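Local coordinates for protein ATP synthase epsilon chain (Caldalkalibacillus thermarum TA2.A1, PDB 5IK2) that forms part of the F1 sector of the proton-driven rotary ATP synthase, which probably makes ATP from ADP, and can itself bind ATP, at residues V6-P11 against A48-K53; R13-G18 against T59-S64; I22-A25 against G30-G33; G66-E69 against K74-I77. The protein carries 2 engineered substitutions. All coordinates share one frame; numbering follows the deposited sequence.

Interaction 1. Residues V6-P11 against A48-K53; sequences VDIVTP and APVRIK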
loop_
_atom_site.group_PDB
_atom_site.type_symbol
_atom_site.label_atom_id
_atom_site.label_comp_id
_atom_site.label_asym_id
_atom_site.label_seq_id
_atom_site.Cartn_x
_atom_site.Cartn_y
_atom_site.Cartn_z
ATOM N N VAL H 6 -14.239 50.193 -45.745
ATOM C CA VAL H 6 -12.987 50.546 -45.065
ATOM C C VAL H 6 -12.535 49.393 -44.177
ATOM O O VAL H 6 -13.342 48.836 -43.431
ATOM C CB VAL H 6 -13.146 51.796 -44.167
ATOM C CG1 VAL H 6 -11.786 52.285 -43.671
ATOM C CG2 VAL H 6 -13.876 52.911 -44.903
ATOM N N ASP H 7 -11.247 49.054 -44.256
ATOM C CA ASP H 7 -10.620 48.074 -43.365
ATOM C C ASP H 7 -9.373 48.679 -42.722
ATOM O O ASP H 7 -8.436 49.058 -43.427
ATOM C CB ASP H 7 -10.224 46.805 -44.137
ATOM C CG ASP H 7 -11.409 45.892 -44.454
ATOM O OD1 ASP H 7 -12.542 46.139 -43.993
ATOM O OD2 ASP H 7 -11.194 44.901 -45.180
ATOM N N ILE H 8 -9.382 48.782 -41.391
ATOM C CA ILE H 8 -8.185 49.097 -40.608
ATOM C C ILE H 8 -7.707 47.787 -39.985
ATOM O O ILE H 8 -8.437 47.161 -39.215
ATOM C CB ILE H 8 -8.463 50.161 -39.522
ATOM C CG1 ILE H 8 -8.771 51.510 -40.185
ATOM C CG2 ILE H 8 -7.272 50.294 -38.568
ATOM C CD1 ILE H 8 -9.394 52.538 -39.267
ATOM N N VAL H 9 -6.479 47.393 -40.322
ATOM C CA VAL H 9 -5.941 46.066 -40.009
ATOM C C VAL H 9 -4.523 46.190 -39.422
ATOM O O VAL H 9 -3.799 47.140 -39.723
ATOM C CB VAL H 9 -5.949 45.188 -41.291
ATOM C CG1 VAL H 9 -5.224 43.861 -41.090
ATOM C CG2 VAL H 9 -7.383 44.943 -41.749
ATOM N N THR H 10 -4.160 45.239 -38.559
ATOM C CA THR H 10 -2.788 45.073 -38.062
ATOM C C THR H 10 -2.274 43.695 -38.516
ATOM O O THR H 10 -3.029 42.936 -39.129
ATOM C CB THR H 10 -2.729 45.208 -36.519
ATOM O OG1 THR H 10 -3.322 44.060 -35.899
ATOM C CG2 THR H 10 -3.451 46.465 -36.051
ATOM N N PRO H 11 -0.994 43.363 -38.231
ATOM C CA PRO H 11 -0.512 42.002 -38.526
ATOM C C PRO H 11 -1.292 40.855 -37.863
ATOM O O PRO H 11 -1.310 39.744 -38.401
ATOM C CB PRO H 11 0.926 42.023 -38.000
ATOM C CG PRO H 11 1.349 43.436 -38.146
ATOM C CD PRO H 11 0.123 44.261 -37.878
ATOM N N ALA H 48 -1.204 59.042 -35.671
ATOM C CA ALA H 48 -2.305 59.959 -35.377
ATOM C C ALA H 48 -3.648 59.215 -35.342
ATOM O O ALA H 48 -3.716 58.050 -35.748
ATOM C CB ALA H 48 -2.340 61.067 -36.421
ATOM N N PRO H 49 -4.717 59.874 -34.843
ATOM C CA PRO H 49 -6.045 59.254 -34.917
ATOM C C PRO H 49 -6.599 59.211 -36.342
ATOM O O PRO H 49 -6.467 60.189 -37.078
ATOM C CB PRO H 49 -6.918 60.165 -34.037
ATOM C CG PRO H 49 -5.965 60.952 -33.208
ATOM C CD PRO H 49 -4.747 61.121 -34.058
ATOM N N VAL H 50 -7.196 58.078 -36.717
ATOM C CA VAL H 50 -7.931 57.944 -37.979
ATOM C C VAL H 50 -9.418 58.094 -37.663
ATOM O O VAL H 50 -9.979 57.278 -36.930
ATOM C CB VAL H 50 -7.671 56.579 -38.657
ATOM C CG1 VAL H 50 -8.493 56.439 -39.938
ATOM C CG2 VAL H 50 -6.185 56.404 -38.951
ATOM N N ARG H 51 -10.043 59.134 -38.212
ATOM C CA ARG H 51 -11.446 59.451 -37.935
ATOM C C ARG H 51 -12.342 58.975 -39.082
ATOM O O ARG H 51 -12.152 59.378 -40.233
ATOM C CB ARG H 51 -11.602 60.958 -37.691
ATOM C CG ARG H 51 -13.038 61.454 -37.549
ATOM C CD ARG H 51 -13.139 62.698 -36.674
ATOM N NE ARG H 51 -12.013 63.622 -36.848
ATOM C CZ ARG H 51 -11.866 64.497 -37.847
ATOM N NH1 ARG H 51 -12.776 64.609 -38.817
ATOM N NH2 ARG H 51 -10.784 65.274 -37.879
ATOM N N ILE H 52 -13.305 58.110 -38.750
ATOM C CA ILE H 52 -14.263 57.559 -39.711
ATOM C C ILE H 52 -15.654 58.100 -39.391
ATOM O O ILE H 52 -16.164 57.876 -38.292
ATOM C CB ILE H 52 -14.304 56.012 -39.662
ATOM C CG1 ILE H 52 -12.905 55.426 -39.882
ATOM C CG2 ILE H 52 -15.274 55.465 -40.709
ATOM C CD1 ILE H 52 -12.825 53.926 -39.685
ATOM N N LYS H 53 -16.258 58.802 -40.352
ATOM C CA LYS H 53 -17.636 59.291 -40.235
ATOM C C LYS H 53 -18.591 58.343 -40.951
ATOM O O LYS H 53 -18.469 58.128 -42.158
ATOM C CB LYS H 53 -17.778 60.692 -40.835
ATOM C CG LYS H 53 -17.209 61.804 -39.973
ATOM C CD LYS H 53 -17.194 63.125 -40.725
ATOM C CE LYS H 53 -16.558 64.230 -39.901
ATOM N NZ LYS H 53 -16.177 65.394 -40.747
#
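The hydrophobic core of the epsilon-chain beta-sandwich is bridged here by branched aliphatic side chains from strands 4-9 and 48-54, which face each other across the interior without sharing a backbone hydrogen bond. The short segments run roughly antiparallel, at 153°, and their axes stay 10.7 Å apart, a spacing that only side chains can span. Val6 and Ile8 point inward from one strand, Val50 and Ile52 from the other. The central meeting is tip to tip: Ile8 CD1 touches Ile52 CD1 at 3.7 Å. In both isoleucines CG1 lies anti to the carbonyl carbon (chi1 -68° in Ile8, -56° in Ile52) and chi2 is extended, which carries each terminal methyl out toward the opposing strand. Beta-branched residues suit these places because they sit well in extended backbone while still filling a core. Between the two inward residues of the first strand, Asp7 turns the other way and forms a salt bridge with Lys74, so its charge stays off the apolar layer. Phe16 and Ile61 pack against Ile8 and help to enclose it. The shorter Val50 meets the same isoleucine end, its CG1 lying 4.1 Å from Ile8 CD1.

Interaction 2. Residues R13-G18 against T59-S64; sequences RKVFQG and TLIAVS
Strands 14-17 and 57-64 of the beta-sandwich confront each other through their side chains, the short segments running roughly antiparallel, at 148°, with axes 9.2 Å apart. Thr59 comes first: its methyl CG2 lies 4.4 Å from Phe16 CE1, oblique to the ring. A threonine fits this partly exposed position, since it offers a methyl to the ring along with a polar group. Two residues on, Ile61 is the central residue of the contact and uses both its branches. Its CD1 approaches the ring obliquely, 4.5 Å from Phe16 CD1, while its CG2 reaches toward Val15. Leu60 and Ala62, between and beyond, belong to the other side of the strand and pack on helix 114-133, so that side packs the sandwich against the helix. Farther along, Ser64 OG hydrogen-bonds Thr81 OG1, at a residue that binds ATP. That Val15 and Phe16, though consecutive, both point at strand 57-64 follows from a classic beta bulge, in which the two residues together face Ile8 of the neighbouring strand. The ring of Phe16 extends inward because its CG stands opposite the backbone N (chi1 -172°). Val15 completes the contact with its CG1 methyl, 4.3 Å from Ile61 CG2.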
loop_
_atom_site.group_PDB
_atom_site.type_symbol
_atom_site.label_atom_id
_atom_site.label_comp_id
_atom_site.label_asym_id
_atom_site.label_seq_id
_atom_site.Cartn_x
_atom_site.Cartn_y
_atom_site.Cartn_z
ATOM N N ARG H 13 -4.767 41.114 -36.308
ATOM C CA ARG H 13 -6.240 41.130 -36.367
ATOM C C ARG H 13 -6.814 42.270 -37.213
ATOM O O ARG H 13 -6.106 43.218 -37.563
ATOM C CB ARG H 13 -6.819 41.227 -34.949
ATOM C CG ARG H 13 -6.608 42.585 -34.289
ATOM C CD ARG H 13 -6.648 42.509 -32.771
ATOM N NE ARG H 13 -6.373 43.816 -32.171
ATOM C CZ ARG H 13 -7.247 44.821 -32.065
ATOM N NH1 ARG H 13 -8.499 44.704 -32.511
ATOM N NH2 ARG H 13 -6.861 45.964 -31.501
ATOM N N LYS H 14 -8.106 42.159 -37.523
ATOM C CA LYS H 14 -8.879 43.243 -38.131
ATOM C C LYS H 14 -9.513 44.079 -37.023
ATOM O O LYS H 14 -10.149 43.532 -36.122
ATOM C CB LYS H 14 -9.968 42.690 -39.050
ATOM C CG LYS H 14 -9.430 41.905 -40.236
ATOM C CD LYS H 14 -10.499 41.706 -41.298
ATOM C CE LYS H 14 -9.954 40.970 -42.512
ATOM N NZ LYS H 14 -10.971 40.874 -43.596
ATOM N N VAL H 15 -9.342 45.398 -37.107
ATOM C CA VAL H 15 -9.745 46.332 -36.049
ATOM C C VAL H 15 -11.063 47.036 -36.375
ATOM O O VAL H 15 -11.938 47.133 -35.515
ATOM C CB VAL H 15 -8.641 47.387 -35.795
ATOM C CG1 VAL H 15 -9.024 48.320 -34.648
ATOM C CG2 VAL H 15 -7.312 46.694 -35.514
ATOM N N PHE H 16 -11.183 47.545 -37.602
ATOM C CA PHE H 16 -12.408 48.198 -38.073
ATOM C C PHE H 16 -12.872 47.578 -39.388
ATOM O O PHE H 16 -12.054 47.236 -40.244
ATOM C CB PHE H 16 -12.179 49.703 -38.264
ATOM C CG PHE H 16 -13.437 50.479 -38.553
ATOM C CD1 PHE H 16 -14.215 50.981 -37.515
ATOM C CD2 PHE H 16 -13.850 50.702 -39.867
ATOM C CE1 PHE H 16 -15.378 51.694 -37.777
ATOM C CE2 PHE H 16 -15.012 51.412 -40.135
ATOM C CZ PHE H 16 -15.776 51.910 -39.089
ATOM N N GLN H 17 -14.190 47.437 -39.526
ATOM C CA GLN H 17 -14.827 46.970 -40.758
ATOM C C GLN H 17 -16.183 47.660 -40.907
ATOM O O GLN H 17 -16.974 47.678 -39.961
ATOM C CB GLN H 17 -15.022 45.452 -40.726
ATOM C CG GLN H 17 -13.753 44.646 -40.939
ATOM C CD GLN H 17 -14.024 43.152 -41.036
ATOM O OE1 GLN H 17 -14.699 42.582 -40.176
ATOM N NE2 GLN H 17 -13.500 42.509 -42.080
ATOM N N GLY H 18 -16.444 48.224 -42.084
ATOM C CA GLY H 18 -17.717 48.900 -42.356
ATOM C C GLY H 18 -17.659 49.851 -43.534
ATOM O O GLY H 18 -16.584 50.130 -44.067
ATOM N N THR H 59 -16.009 57.716 -35.295
ATOM C CA THR H 59 -15.172 56.722 -34.614
ATOM C C THR H 59 -13.695 57.063 -34.821
ATOM O O THR H 59 -13.238 57.162 -35.961
ATOM C CB THR H 59 -15.445 55.298 -35.148
ATOM O OG1 THR H 59 -16.855 55.050 -35.164
ATOM C CG2 THR H 59 -14.760 54.244 -34.282
ATOM N N LEU H 60 -12.966 57.252 -33.719
ATOM C CA LEU H 60 -11.516 57.465 -33.753
ATOM C C LEU H 60 -10.796 56.144 -33.494
ATOM O O LEU H 60 -11.137 55.430 -32.553
ATOM C CB LEU H 60 -11.091 58.485 -32.693
ATOM C CG LEU H 60 -11.702 59.889 -32.757
ATOM C CD1 LEU H 60 -11.161 60.745 -31.623
ATOM C CD2 LEU H 60 -11.435 60.560 -34.095
ATOM N N ILE H 61 -9.812 55.827 -34.339
ATOM C CA ILE H 61 -8.927 54.676 -34.147
ATOM C C ILE H 61 -7.504 55.208 -33.984
ATOM O O ILE H 61 -7.008 55.923 -34.854
ATOM C CB ILE H 61 -8.972 53.695 -35.345
ATOM C CG1 ILE H 61 -10.416 53.252 -35.638
ATOM C CG2 ILE H 61 -8.084 52.480 -35.084
ATOM C CD1 ILE H 61 -11.156 54.125 -36.631
ATOM N N ALA H 62 -6.861 54.861 -32.870
ATOM C CA ALA H 62 -5.468 55.244 -32.620
ATOM C C ALA H 62 -4.550 54.387 -33.485
ATOM O O ALA H 62 -4.426 53.194 -33.240
ATOM C CB ALA H 62 -5.124 55.067 -31.145
ATOM N N VAL H 63 -3.927 54.997 -34.495
ATOM C CA VAL H 63 -3.058 54.287 -35.446
ATOM C C VAL H 63 -1.619 54.802 -35.353
ATOM O O VAL H 63 -1.393 56.015 -35.327
ATOM C CB VAL H 63 -3.573 54.442 -36.899
ATOM C CG1 VAL H 63 -2.616 53.797 -37.901
ATOM C CG2 VAL H 63 -4.973 53.850 -37.027
ATOM N N SER H 64 -0.661 53.875 -35.308
ATOM C CA SER H 64 0.770 54.207 -35.321
ATOM C C SER H 64 1.534 53.256 -36.242
ATOM O O SER H 64 1.265 52.053 -36.260
ATOM C CB SER H 64 1.354 54.152 -33.904
ATOM O OG SER H 64 1.599 52.820 -33.482
#

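Interaction 3. Residues I22-A25 against G30-G33; sequences IVIA and GELG
Ala25 and Leu32 form the closely held part of this beta hairpin, made by strands 19-26 and 31-34, whose short segments run almost exactly antiparallel. They are a hydrogen-bonded pair: Leu32 N donates to Ala25 O at 2.8 Å, nearly in line with the carbonyl bond, and Ala25 N returns a bond to Leu32 O at 3.1 Å, with the donor tilted 30° from the carbonyl plane. The same Leu32 O also receives a CA-H...O contact from Ile24 CA, so one carbonyl is approached by two donors. Next along comes the non-hydrogen-bonded pair of Ile24 and Gly33. With no side chain on Gly33, the end of Ile22 can lie close to the strand, its CD1 4.0 Å from Gly33 CA. Ile22 reaches there because its CG1 is anti to the backbone N (chi1 -176°). Shortening Ile22 to alanine removes CG1 and CD1, and is likely to uncover this side of Gly33 CA. The looser side is that of the exposed Glu31, whose extended chain crosses Ile24 obliquely. There Ile24 CG2 makes van der Waals contact with the carboxylate carbon, Glu31 CD, at 3.7 Å, and the carboxylate gains no hydrogen bond from the other strand. On the opposite face Ala25 is buried and packs on Leu45. The chemistry thus divides the work: backbone bonds fix the register, while the side chains add van der Waals contact but no polar bond across the strands, leaving a charged group acceptable at the exposed margin.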
loop_
_atom_site.group_PDB
_atom_site.type_symbol
_atom_site.label_atom_id
_atom_site.label_comp_id
_atom_site.label_asym_id
_atom_site.label_seq_id
_atom_site.Cartn_x
_atom_site.Cartn_y
_atom_site.Cartn_z
ATOM N N ILE H 22 -16.843 59.170 -45.251
ATOM C CA ILE H 22 -15.501 59.719 -45.452
ATOM C C ILE H 22 -14.532 59.150 -44.408
ATOM O O ILE H 22 -14.921 58.908 -43.263
ATOM C CB ILE H 22 -15.519 61.271 -45.414
ATOM C CG1 ILE H 22 -14.130 61.848 -45.720
ATOM C CG2 ILE H 22 -16.040 61.797 -44.079
ATOM C CD1 ILE H 22 -14.145 63.316 -46.094
ATOM N N VAL H 23 -13.284 58.933 -44.822
ATOM C CA VAL H 23 -12.212 58.448 -43.946
ATOM C C VAL H 23 -11.142 59.535 -43.842
ATOM O O VAL H 23 -10.412 59.789 -44.804
ATOM C CB VAL H 23 -11.588 57.139 -44.486
ATOM C CG1 VAL H 23 -10.470 56.644 -43.570
ATOM C CG2 VAL H 23 -12.660 56.070 -44.648
ATOM N N ILE H 24 -11.058 60.175 -42.675
ATOM C CA ILE H 24 -10.091 61.245 -42.433
ATOM C C ILE H 24 -8.818 60.626 -41.852
ATOM O O ILE H 24 -8.833 60.101 -40.736
ATOM C CB ILE H 24 -10.643 62.323 -41.464
ATOM C CG1 ILE H 24 -12.032 62.830 -41.901
ATOM C CG2 ILE H 24 -9.661 63.486 -41.331
ATOM C CD1 ILE H 24 -12.072 63.535 -43.244
ATOM N N ALA H 25 -7.729 60.681 -42.620
ATOM C CA ALA H 25 -6.434 60.128 -42.215
ATOM C C ALA H 25 -5.331 61.162 -42.425
ATOM O O ALA H 25 -5.343 61.892 -43.419
ATOM C CB ALA H 25 -6.132 58.869 -43.011
ATOM N N GLY H 30 -0.013 65.489 -45.957
ATOM C CA GLY H 30 -1.173 66.257 -45.501
ATOM C C GLY H 30 -2.373 65.397 -45.144
ATOM O O GLY H 30 -2.370 64.186 -45.373
ATOM N N GLU H 31 -3.399 66.039 -44.588
ATOM C CA GLU H 31 -4.630 65.359 -44.179
ATOM C C GLU H 31 -5.443 64.918 -45.400
ATOM O O GLU H 31 -5.903 65.755 -46.175
ATOM C CB GLU H 31 -5.474 66.279 -43.284
ATOM C CG GLU H 31 -6.795 65.682 -42.811
ATOM C CD GLU H 31 -7.413 66.459 -41.662
ATOM O OE1 GLU H 31 -6.897 66.357 -40.531
ATOM O OE2 GLU H 31 -8.421 67.164 -41.888
ATOM N N LEU H 32 -5.599 63.602 -45.562
ATOM C CA LEU H 32 -6.444 63.025 -46.615
ATOM C C LEU H 32 -7.893 62.957 -46.143
ATOM O O LEU H 32 -8.154 62.728 -44.962
ATOM C CB LEU H 32 -5.980 61.611 -47.005
ATOM C CG LEU H 32 -4.829 61.442 -48.005
ATOM C CD1 LEU H 32 -5.220 61.945 -49.390
ATOM C CD2 LEU H 32 -3.564 62.128 -47.512
ATOM N N GLY H 33 -8.819 63.156 -47.081
ATOM C CA GLY H 33 -10.254 62.964 -46.855
ATOM C C GLY H 33 -10.792 62.018 -47.909
ATOM O O GLY H 33 -11.354 62.456 -48.915
#

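Interaction 4. Residues G66-E69 against K74-I77; sequences GFLE and KVNI
Glu69 and Asn76 lie side by side and point the same way on one face of a beta hairpin, strands 66-70 and 74-79, their carboxylate and amide planes only 18° apart. Asn76 ND2 donates to Glu69 OE1 at 2.9 Å, close to the plane of its own amide, and meets that oxygen nearly along its C-O axis. Beneath them the backbones form a hydrogen-bonded pair, Glu69 N to Asn76 O at 2.8 Å and Asn76 N to Glu69 O at 2.9 Å. At the amide's other end Lys74 NZ reaches a lone pair of Asn76 OD1, although its stronger partner is Asp7. A leucine in place of Asn76 would probably leave Glu69 OE1 without this donor and Lys74 without its second acceptor. On the other face Leu68 and Ile77 cross obliquely. With Leu68 CG anti to the backbone N (chi1 -179°), CD1 bends over the neighbouring strand to Ile77 CG1, and touches Val75 CG1 at 3.9 Å. Aliphatic chains suit this side, which looks into the sandwich. The amide donor thus probably eases burial of the Glu69 carboxylate, while its carbonyl gives Lys74 an acceptor additional to Asp7.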
loop_
_atom_site.group_PDB
_atom_site.type_symbol
_atom_site.label_atom_id
_atom_site.label_comp_id
_atom_site.label_asym_id
_atom_site.label_seq_id
_atom_site.Cartn_x
_atom_site.Cartn_y
_atom_site.Cartn_z
ATOM N N GLY H 66 1.699 53.109 -39.697
ATOM C CA GLY H 66 0.836 52.572 -40.754
ATOM C C GLY H 66 0.873 53.337 -42.059
ATOM O O GLY H 66 1.463 54.415 -42.143
ATOM N N PHE H 67 0.246 52.753 -43.080
ATOM C CA PHE H 67 0.105 53.387 -44.393
ATOM C C PHE H 67 -1.287 53.145 -44.982
ATOM O O PHE H 67 -1.942 52.145 -44.673
ATOM C CB PHE H 67 1.199 52.905 -45.360
ATOM C CG PHE H 67 1.024 51.486 -45.838
ATOM C CD1 PHE H 67 1.439 50.414 -45.051
ATOM C CD2 PHE H 67 0.463 51.220 -47.088
ATOM C CE1 PHE H 67 1.286 49.104 -45.493
ATOM C CE2 PHE H 67 0.307 49.913 -47.535
ATOM C CZ PHE H 67 0.721 48.853 -46.737
ATOM N N LEU H 68 -1.711 54.076 -45.834
ATOM C CA LEU H 68 -3.026 54.053 -46.474
ATOM C C LEU H 68 -2.910 53.446 -47.866
ATOM O O LEU H 68 -1.916 53.669 -48.551
ATOM C CB LEU H 68 -3.562 55.484 -46.577
ATOM C CG LEU H 68 -4.945 55.730 -47.184
ATOM C CD1 LEU H 68 -6.040 55.085 -46.350
ATOM C CD2 LEU H 68 -5.181 57.226 -47.306
ATOM N N GLU H 69 -3.916 52.670 -48.270
ATOM C CA GLU H 69 -4.022 52.162 -49.644
ATOM C C GLU H 69 -5.452 52.350 -50.154
ATOM O O GLU H 69 -6.370 51.644 -49.732
ATOM C CB GLU H 69 -3.621 50.687 -49.730
ATOM C CG GLU H 69 -3.444 50.188 -51.169
ATOM C CD GLU H 69 -4.089 48.841 -51.464
ATOM O OE1 GLU H 69 -4.918 48.354 -50.668
ATOM O OE2 GLU H 69 -3.772 48.265 -52.524
ATOM N N LYS H 74 -12.324 50.123 -52.633
ATOM C CA LYS H 74 -11.917 49.722 -51.276
ATOM C C LYS H 74 -10.875 50.676 -50.685
ATOM O O LYS H 74 -10.076 51.256 -51.420
ATOM C CB LYS H 74 -11.348 48.295 -51.336
ATOM C CG LYS H 74 -10.928 47.663 -50.012
ATOM C CD LYS H 74 -12.112 47.371 -49.103
ATOM C CE LYS H 74 -11.664 46.757 -47.785
ATOM N NZ LYS H 74 -10.934 45.470 -47.966
ATOM N N VAL H 75 -10.892 50.818 -49.358
ATOM C CA VAL H 75 -9.906 51.616 -48.613
ATOM C C VAL H 75 -9.271 50.753 -47.518
ATOM O O VAL H 75 -9.959 50.321 -46.594
ATOM C CB VAL H 75 -10.557 52.863 -47.969
ATOM C CG1 VAL H 75 -9.545 53.648 -47.134
ATOM C CG2 VAL H 75 -11.177 53.752 -49.039
ATOM N N ASN H 76 -7.962 50.514 -47.626
ATOM C CA ASN H 76 -7.210 49.725 -46.642
ATOM C C ASN H 76 -6.232 50.592 -45.852
ATOM O O ASN H 76 -5.601 51.493 -46.410
ATOM C CB ASN H 76 -6.435 48.604 -47.340
ATOM C CG ASN H 76 -7.342 47.534 -47.915
ATOM O OD1 ASN H 76 -8.344 47.155 -47.306
ATOM N ND2 ASN H 76 -6.987 47.029 -49.091
ATOM N N ILE H 77 -6.128 50.317 -44.553
ATOM C CA ILE H 77 -5.094 50.895 -43.693
ATOM C C ILE H 77 -4.415 49.750 -42.938
ATOM O O ILE H 77 -5.032 49.119 -42.080
ATOM C CB ILE H 77 -5.673 51.941 -42.708
ATOM C CG1 ILE H 77 -6.089 53.206 -43.469
ATOM C CG2 ILE H 77 -4.656 52.304 -41.623
ATOM C CD1 ILE H 77 -6.937 54.171 -42.669
#

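All four contacts belong to the N-terminal beta-sandwich. Interactions 1 and 2, with centres about 4 Å apart, span its interior; their segments alternate along the chain, so strands 4-9 and 14-17 come to face the consecutive strands 48-54 and 57-64. Interactions 3 and 4 lie in local hairpins, their centres about 11 Å apart. The first hairpin falls between the two halves of interaction 1 and bonds to strand 48-54, whereas the second follows later, and its strand 74-79 pairs in parallel with strand 4-9. Local hairpins and long-range core contacts thus interlock in one curled sheet, with the ATP-binding residues Thr81 and Glu83 close to interaction 2.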